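Local atomic coordinates of putative lipoprotein (PDB entry 4Q1Z), a protein that is of unknown function, a putative two-domain lipoprotein of the gut bacterium Bacteroides thetaiotaomicron that belongs to the DUF4876 family. Residues 309-313 with 323-327; 150-156 with 257-263. Residues are numbered along the deposited sequence.

Contact 1: residues 309-313 with 323-327; sequences DAVEA and KRVPG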
ATOM      1  N   ASP A 309       0.206   5.899  -1.399  1.00 46.11           N
ATOM      2  CA  ASP A 309       1.068   5.077  -2.253  1.00 45.02           C
ATOM      3  C   ASP A 309       0.793   5.357  -3.735  1.00 48.31           C
ATOM      4  O   ASP A 309      -0.348   5.606  -4.113  1.00 49.54           O
ATOM      5  CB  ASP A 309       0.955   3.555  -1.948  1.00 46.37           C
ATOM      6  CG  ASP A 309       2.092   2.654  -2.494  1.00 49.19           C
ATOM      7  OD1 ASP A 309       3.222   3.148  -2.675  1.00 47.47           O
ATOM      8  OD2 ASP A 309       1.868   1.442  -2.637  1.00 54.16           O
ATOM      9  N   ALA A 310       1.844   5.273  -4.564  1.00 43.41           N
ATOM     10  CA  ALA A 310       1.813   5.445  -6.015  1.00 42.10           C
ATOM     11  C   ALA A 310       2.668   4.399  -6.704  1.00 43.74           C
ATOM     12  O   ALA A 310       3.752   4.085  -6.229  1.00 42.38           O
ATOM     13  CB  ALA A 310       2.297   6.831  -6.383  1.00 43.12           C
ATOM     14  N   VAL A 311       2.162   3.815  -7.799  1.00 41.55           N
ATOM     15  CA  VAL A 311       2.867   2.795  -8.599  1.00 40.97           C
ATOM     16  C   VAL A 311       2.807   3.180 -10.079  1.00 45.15           C
ATOM     17  O   VAL A 311       1.720   3.238 -10.672  1.00 46.38           O
ATOM     18  CB  VAL A 311       2.332   1.346  -8.372  1.00 43.84           C
ATOM     19  CG1 VAL A 311       3.137   0.315  -9.180  1.00 42.67           C
ATOM     20  CG2 VAL A 311       2.338   0.988  -6.893  1.00 43.61           C
ATOM     21  N   GLU A 312       3.982   3.392 -10.684  1.00 40.95           N
ATOM     22  CA  GLU A 312       4.094   3.725 -12.110  1.00 39.34           C
ATOM     23  C   GLU A 312       4.340   2.475 -12.930  1.00 43.65           C
ATOM     24  O   GLU A 312       5.486   2.048 -13.047  1.00 42.00           O
ATOM     25  CB  GLU A 312       5.227   4.749 -12.355  1.00 39.99           C
ATOM     26  CG  GLU A 312       5.398   5.180 -13.802  1.00 43.17           C
ATOM     27  CD  GLU A 312       4.912   6.581 -14.102  1.00 60.68           C
ATOM     28  OE1 GLU A 312       5.414   7.522 -13.447  1.00 48.56           O
ATOM     29  OE2 GLU A 312       4.058   6.747 -15.008  1.00 46.79           O
ATOM     30  N   ALA A 313       3.286   1.912 -13.549  1.00 42.01           N
ATOM     31  CA  ALA A 313       3.519   0.785 -14.456  1.00 41.97           C
ATOM     32  C   ALA A 313       3.515   1.323 -15.877  1.00 46.91           C
ATOM     33  O   ALA A 313       2.854   2.341 -16.173  1.00 44.98           O
ATOM     34  CB  ALA A 313       2.505  -0.333 -14.266  1.00 42.64           C
ATOM     35  N   LYS A 323       7.003   8.852 -17.910  1.00 51.45           N
ATOM     36  CA  LYS A 323       6.380   8.818 -16.576  1.00 49.44           C
ATOM     37  C   LYS A 323       5.277   9.880 -16.387  1.00 50.23           C
ATOM     38  O   LYS A 323       5.402  10.993 -16.900  1.00 49.95           O
ATOM     39  CB  LYS A 323       7.456   9.012 -15.492  1.00 50.43           C
ATOM     40  CG  LYS A 323       8.241   7.745 -15.212  1.00 40.74           C
ATOM     41  CD  LYS A 323       9.343   7.872 -14.151  1.00 43.72           C
ATOM     42  CE  LYS A 323       8.970   8.433 -12.770  1.00 48.76           C
ATOM     43  NZ  LYS A 323       7.837   7.733 -12.093  1.00 45.51           N
ATOM     44  N   ARG A 324       4.213   9.538 -15.626  1.00 44.52           N
ATOM     45  CA  ARG A 324       3.127  10.464 -15.277  1.00 44.13           C
ATOM     46  C   ARG A 324       2.919  10.509 -13.743  1.00 51.41           C
ATOM     47  O   ARG A 324       2.136  11.324 -13.253  1.00 53.95           O
ATOM     48  CB  ARG A 324       1.801  10.185 -16.030  1.00 43.51           C
ATOM     49  CG  ARG A 324       1.208   8.769 -15.958  1.00 43.95           C
ATOM     50  CD  ARG A 324       1.688   7.972 -17.139  1.00 43.68           C
ATOM     51  NE  ARG A 324       0.878   6.792 -17.394  1.00 48.19           N
ATOM     52  CZ  ARG A 324       1.236   5.540 -17.136  1.00 52.74           C
ATOM     53  NH1 ARG A 324       2.393   5.279 -16.539  1.00 34.30           N
ATOM     54  NH2 ARG A 324       0.435   4.537 -17.464  1.00 44.00           N
ATOM     55  N   VAL A 325       3.640   9.672 -12.981  1.00 47.27           N
ATOM     56  CA  VAL A 325       3.589   9.733 -11.525  1.00 46.71           C
ATOM     57  C   VAL A 325       4.690  10.741 -11.115  1.00 55.03           C
ATOM     58  O   VAL A 325       5.856  10.594 -11.539  1.00 55.56           O
ATOM     59  CB  VAL A 325       3.748   8.353 -10.787  1.00 48.48           C
ATOM     60  CG1 VAL A 325       3.732   8.525  -9.270  1.00 47.40           C
ATOM     61  CG2 VAL A 325       2.675   7.353 -11.199  1.00 47.74           C
ATOM     62  N   PRO A 326       4.356  11.758 -10.290  1.00 50.45           N
ATOM     63  CA  PRO A 326       5.410  12.656  -9.801  1.00 50.51           C
ATOM     64  C   PRO A 326       6.519  11.862  -9.071  1.00 53.79           C
ATOM     65  O   PRO A 326       6.230  10.953  -8.278  1.00 51.33           O
ATOM     66  CB  PRO A 326       4.648  13.599  -8.869  1.00 52.36           C
ATOM     67  CG  PRO A 326       3.199  13.510  -9.325  1.00 54.79           C
ATOM     68  CD  PRO A 326       3.045  12.087  -9.690  1.00 50.24           C
ATOM     69  N   GLY A 327       7.777  12.185  -9.412  1.00 51.34           N
ATOM     70  CA  GLY A 327       9.000  11.551  -8.924  1.00 50.50           C
ATOM     71  C   GLY A 327       9.099  11.354  -7.427  1.00 55.31           C
ATOM     72  O   GLY A 327       9.665  10.351  -6.980  1.00 56.28           O
TER
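Charge dominates this contact, and both salt bridges run through Glu-312, the residue with by far the most surface covered. Its carboxylate takes one on each oxygen: Glu-312 OE1 meets Lys-323 NZ at 2.8 Å, and Glu-312 OE2 meets Arg-324 NH1 at 2.7 Å. Lys-323 NZ is shared with the backbone carbonyls of Asp-330 and Gly-332.

The same carboxylate also receives main-chain hydrogen bonds, from Val-325 N to Glu-312 OE1 (2.8 Å) and from Arg-324 N to Glu-312 OE2 (2.9 Å). So a loop with no regular structure is pinned by a side chain of strand 307-312, an outermost strand of the larger mixed sheet, whose neighbour there is strand 265-269. Arg-324 adds a bond to the backbone next to Glu-312, NH1 to Ala-313 O at 3.0 Å, with both acceptors near the guanidinium plane.

Apolar contact is small: Ala-310 CB packs on Val-325 CG1 at 3.6 Å. Ala-310 and Glu-312 point their CA-to-CB bonds toward the loop, while that of Val-311 points away; its side chain touches Phe-110 and Ile-113 of strand 108-114.

Contact 2: residues 150-156 with 257-263; sequences ANLTPGT and YLTSVFG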
ATOM      1  N   ALA A 150      -7.234   6.362  -7.609  1.00 39.68           N
ATOM      2  CA  ALA A 150      -7.213   6.969  -8.929  1.00 39.36           C
ATOM      3  C   ALA A 150      -6.132   6.363  -9.842  1.00 43.68           C
ATOM      4  O   ALA A 150      -5.104   5.856  -9.372  1.00 40.81           O
ATOM      5  CB  ALA A 150      -6.986   8.482  -8.807  1.00 39.76           C
ATOM      6  N   ASN A 151      -6.387   6.437 -11.161  1.00 41.34           N
ATOM      7  CA  ASN A 151      -5.416   6.142 -12.211  1.00 40.97           C
ATOM      8  C   ASN A 151      -5.067   7.504 -12.812  1.00 45.01           C
ATOM      9  O   ASN A 151      -5.917   8.397 -12.857  1.00 45.08           O
ATOM     10  CB  ASN A 151      -5.905   5.113 -13.251  1.00 41.39           C
ATOM     11  CG  ASN A 151      -6.958   5.603 -14.205  1.00 51.33           C
ATOM     12  OD1 ASN A 151      -8.106   5.781 -13.836  1.00 49.75           O
ATOM     13  ND2 ASN A 151      -6.594   5.813 -15.460  1.00 45.44           N
ATOM     14  N   LEU A 152      -3.818   7.711 -13.165  1.00 41.74           N
ATOM     15  CA  LEU A 152      -3.416   9.023 -13.664  1.00 41.14           C
ATOM     16  C   LEU A 152      -3.401   9.057 -15.172  1.00 45.04           C
ATOM     17  O   LEU A 152      -3.344   8.014 -15.813  1.00 43.50           O
ATOM     18  CB  LEU A 152      -2.017   9.468 -13.117  1.00 40.28           C
ATOM     19  CG  LEU A 152      -1.658   9.253 -11.634  1.00 41.99           C
ATOM     20  CD1 LEU A 152      -0.306   9.780 -11.373  1.00 41.35           C
ATOM     21  CD2 LEU A 152      -2.632   9.957 -10.688  1.00 41.86           C
ATOM     22  N   THR A 153      -3.401  10.278 -15.725  1.00 44.05           N
ATOM     23  CA  THR A 153      -3.289  10.559 -17.148  1.00 44.48           C
ATOM     24  C   THR A 153      -1.819  10.952 -17.505  1.00 50.07           C
ATOM     25  O   THR A 153      -1.147  11.578 -16.670  1.00 49.70           O
ATOM     26  CB  THR A 153      -4.274  11.668 -17.557  1.00 45.01           C
ATOM     27  OG1 THR A 153      -4.371  11.706 -18.991  1.00 44.39           O
ATOM     28  CG2 THR A 153      -3.883  13.037 -17.033  1.00 39.97           C
ATOM     29  N   PRO A 154      -1.314  10.674 -18.741  1.00 47.30           N
ATOM     30  CA  PRO A 154      -1.927   9.891 -19.848  1.00 47.26           C
ATOM     31  C   PRO A 154      -2.168   8.447 -19.416  1.00 52.06           C
ATOM     32  O   PRO A 154      -1.258   7.871 -18.831  1.00 52.06           O
ATOM     33  CB  PRO A 154      -0.858   9.979 -20.964  1.00 48.55           C
ATOM     34  CG  PRO A 154      -0.026  11.181 -20.603  1.00 52.02           C
ATOM     35  CD  PRO A 154       0.039  11.127 -19.116  1.00 47.53           C
ATOM     36  N   GLY A 155      -3.385   7.916 -19.637  1.00 49.15           N
ATOM     37  CA  GLY A 155      -3.783   6.543 -19.310  1.00 48.68           C
ATOM     38  C   GLY A 155      -2.710   5.525 -19.633  1.00 55.35           C
ATOM     39  O   GLY A 155      -2.291   4.775 -18.756  1.00 54.94           O
ATOM     40  N   THR A 156      -2.209   5.546 -20.889  1.00 54.24           N
ATOM     41  CA  THR A 156      -1.061   4.753 -21.352  1.00 53.92           C
ATOM     42  C   THR A 156       0.158   5.654 -21.377  1.00 55.05           C
ATOM     43  O   THR A 156       0.063   6.792 -21.815  1.00 54.70           O
ATOM     44  CB  THR A 156      -1.316   4.132 -22.733  1.00 66.38           C
ATOM     45  OG1 THR A 156      -2.626   3.551 -22.757  1.00 70.01           O
ATOM     46  CG2 THR A 156      -0.245   3.085 -23.114  1.00 65.27           C
ATOM     47  N   TYR A 257     -14.122  -0.398 -15.834  1.00 45.79           N
ATOM     48  CA  TYR A 257     -13.022   0.411 -15.394  1.00 43.93           C
ATOM     49  C   TYR A 257     -11.803  -0.355 -15.820  1.00 50.47           C
ATOM     50  O   TYR A 257     -11.245  -1.175 -15.075  1.00 51.28           O
ATOM     51  CB  TYR A 257     -13.099   0.709 -13.880  1.00 44.88           C
ATOM     52  CG  TYR A 257     -11.953   1.574 -13.387  1.00 45.75           C
ATOM     53  CD1 TYR A 257     -11.577   2.730 -14.075  1.00 47.61           C
ATOM     54  CD2 TYR A 257     -11.237   1.231 -12.244  1.00 45.59           C
ATOM     55  CE1 TYR A 257     -10.498   3.502 -13.655  1.00 47.96           C
ATOM     56  CE2 TYR A 257     -10.180   2.017 -11.793  1.00 46.74           C
ATOM     57  CZ  TYR A 257      -9.812   3.151 -12.506  1.00 54.74           C
ATOM     58  OH  TYR A 257      -8.774   3.928 -12.082  1.00 53.87           O
ATOM     59  N   LEU A 258     -11.433  -0.152 -17.086  1.00 47.36           N
ATOM     60  CA  LEU A 258     -10.274  -0.817 -17.649  1.00 45.37           C
ATOM     61  C   LEU A 258      -9.121   0.154 -17.657  1.00 49.56           C
ATOM     62  O   LEU A 258      -9.112   1.089 -18.455  1.00 52.39           O
ATOM     63  CB  LEU A 258     -10.569  -1.388 -19.064  1.00 44.74           C
ATOM     64  CG  LEU A 258      -9.386  -1.984 -19.841  1.00 47.92           C
ATOM     65  CD1 LEU A 258      -8.873  -3.272 -19.211  1.00 48.23           C
ATOM     66  CD2 LEU A 258      -9.736  -2.191 -21.265  1.00 47.74           C
ATOM     67  N   THR A 259      -8.149  -0.055 -16.762  1.00 44.61           N
ATOM     68  CA  THR A 259      -6.908   0.718 -16.747  1.00 42.83           C
ATOM     69  C   THR A 259      -6.008   0.124 -17.895  1.00 46.69           C
ATOM     70  O   THR A 259      -6.271  -0.971 -18.379  1.00 46.12           O
ATOM     71  CB  THR A 259      -6.288   0.763 -15.333  1.00 45.45           C
ATOM     72  OG1 THR A 259      -5.868  -0.528 -14.887  1.00 47.78           O
ATOM     73  CG2 THR A 259      -7.224   1.382 -14.309  1.00 37.69           C
ATOM     74  N   SER A 260      -5.019   0.880 -18.385  1.00 44.13           N
ATOM     75  CA  SER A 260      -4.126   0.465 -19.482  1.00 43.34           C
ATOM     76  C   SER A 260      -3.541  -0.950 -19.286  1.00 48.88           C
ATOM     77  O   SER A 260      -2.896  -1.223 -18.262  1.00 49.74           O
ATOM     78  CB  SER A 260      -2.989   1.470 -19.642  1.00 43.60           C
ATOM     79  OG  SER A 260      -2.421   1.407 -20.937  1.00 49.92           O
ATOM     80  N   VAL A 261      -3.775  -1.846 -20.275  1.00 44.84           N
ATOM     81  CA  VAL A 261      -3.231  -3.214 -20.290  1.00 44.04           C
ATOM     82  C   VAL A 261      -1.684  -3.115 -20.551  1.00 49.16           C
ATOM     83  O   VAL A 261      -0.954  -4.094 -20.363  1.00 50.67           O
ATOM     84  CB  VAL A 261      -3.976  -4.179 -21.268  1.00 47.85           C
ATOM     85  CG1 VAL A 261      -5.458  -4.328 -20.894  1.00 46.89           C
ATOM     86  CG2 VAL A 261      -3.824  -3.752 -22.730  1.00 47.54           C
ATOM     87  N   PHE A 262      -1.189  -1.904 -20.910  1.00 43.58           N
ATOM     88  CA  PHE A 262       0.239  -1.616 -21.057  1.00 42.68           C
ATOM     89  C   PHE A 262       0.869  -1.123 -19.758  1.00 45.91           C
ATOM     90  O   PHE A 262       2.030  -0.778 -19.763  1.00 47.86           O
ATOM     91  CB  PHE A 262       0.456  -0.527 -22.101  1.00 44.85           C
ATOM     92  CG  PHE A 262       0.145  -0.906 -23.516  1.00 47.67           C
ATOM     93  CD1 PHE A 262       1.006  -1.724 -24.239  1.00 51.79           C
ATOM     94  CD2 PHE A 262      -0.988  -0.409 -24.149  1.00 49.71           C
ATOM     95  CE1 PHE A 262       0.724  -2.067 -25.569  1.00 53.83           C
ATOM     96  CE2 PHE A 262      -1.265  -0.735 -25.484  1.00 53.81           C
ATOM     97  CZ  PHE A 262      -0.405  -1.560 -26.186  1.00 53.03           C
ATOM     98  N   GLY A 263       0.105  -1.013 -18.686  1.00 40.66           N
ATOM     99  CA  GLY A 263       0.571  -0.457 -17.428  1.00 39.07           C
ATOM    100  C   GLY A 263      -0.028   0.912 -17.219  1.00 44.99           C
ATOM    101  O   GLY A 263       0.074   1.802 -18.079  1.00 43.45           O
TER
HETATM  102  O   HOH W   1      -4.918   3.522 -17.271  1.00 50.47           O
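Here the end of strand 148-152, an inner strand of the large mixed sheet, and the turn that follows it meet the loop leading into strand 265-269, its neighbour in that sheet. That loop closes with a type I beta turn from Ser-260 to Gly-263, held by Gly-263 N to Ser-260 O at 3.0 Å. Asn-151 and Thr-156 bury the most surface, followed by Tyr-257, so the contact has one cluster near the strand and another at the turn.

Asn-151 directs its CA-to-CB bond toward the loop, and its OD1 accepts a short hydrogen bond from Tyr-257 OH, 2.6 Å away. The phenol reaches across with chi1 of Tyr-257 in the t well, although its CA-to-CB bond runs sideways. Its ring is wedged among other aromatics: it meets Trp-179 with the planes at about 55° and Phe-225 edge-to-face. Beside the amide, Asn-151 CB lies 4.1 Å from Thr-259 CG2, while the hydroxyl of Thr-259 bonds to Tyr-132.

Past the cis peptide bond before Pro-154, the chain brings Thr-156 alongside the beta turn, with its CA 5.6 Å from that of Ser-260. The methyl CG2 of Thr-156 touches Phe-262 CD2 at 3.7 Å, and its OG1 is hydrogen-bonded to Ser-260 OG at 2.8 Å. Between the two clusters a water bridges the backbones, accepting from Ser-260 N at 2.9 Å and donating to Gly-155 O at 3.3 Å.

How the contacts relate
Arg-324 joins the two contacts, whose centres lie 11 Å apart. While its NH1 faces the carboxylate in contact 1, the rest of the guanidinium turns to contact 2: Arg-324 NE lies 2.8 Å from Pro-154 O and Arg-324 NH2 2.8 Å from Gly-263 O, both probable hydrogen bonds, so one side chain touches both segments of contact 2. Packing continues along the same residue, with Arg-324 CB 3.3 Å from Thr-153 O. Both contacts reach the large mixed sheet, at strands 307-312 and 148-152, with strand 265-269 between them. In sequence, both segments of contact 2 precede those of contact 1. The Lys-323 side chain is about 5 Å from a bound PEG, probably from the crystallisation liquor.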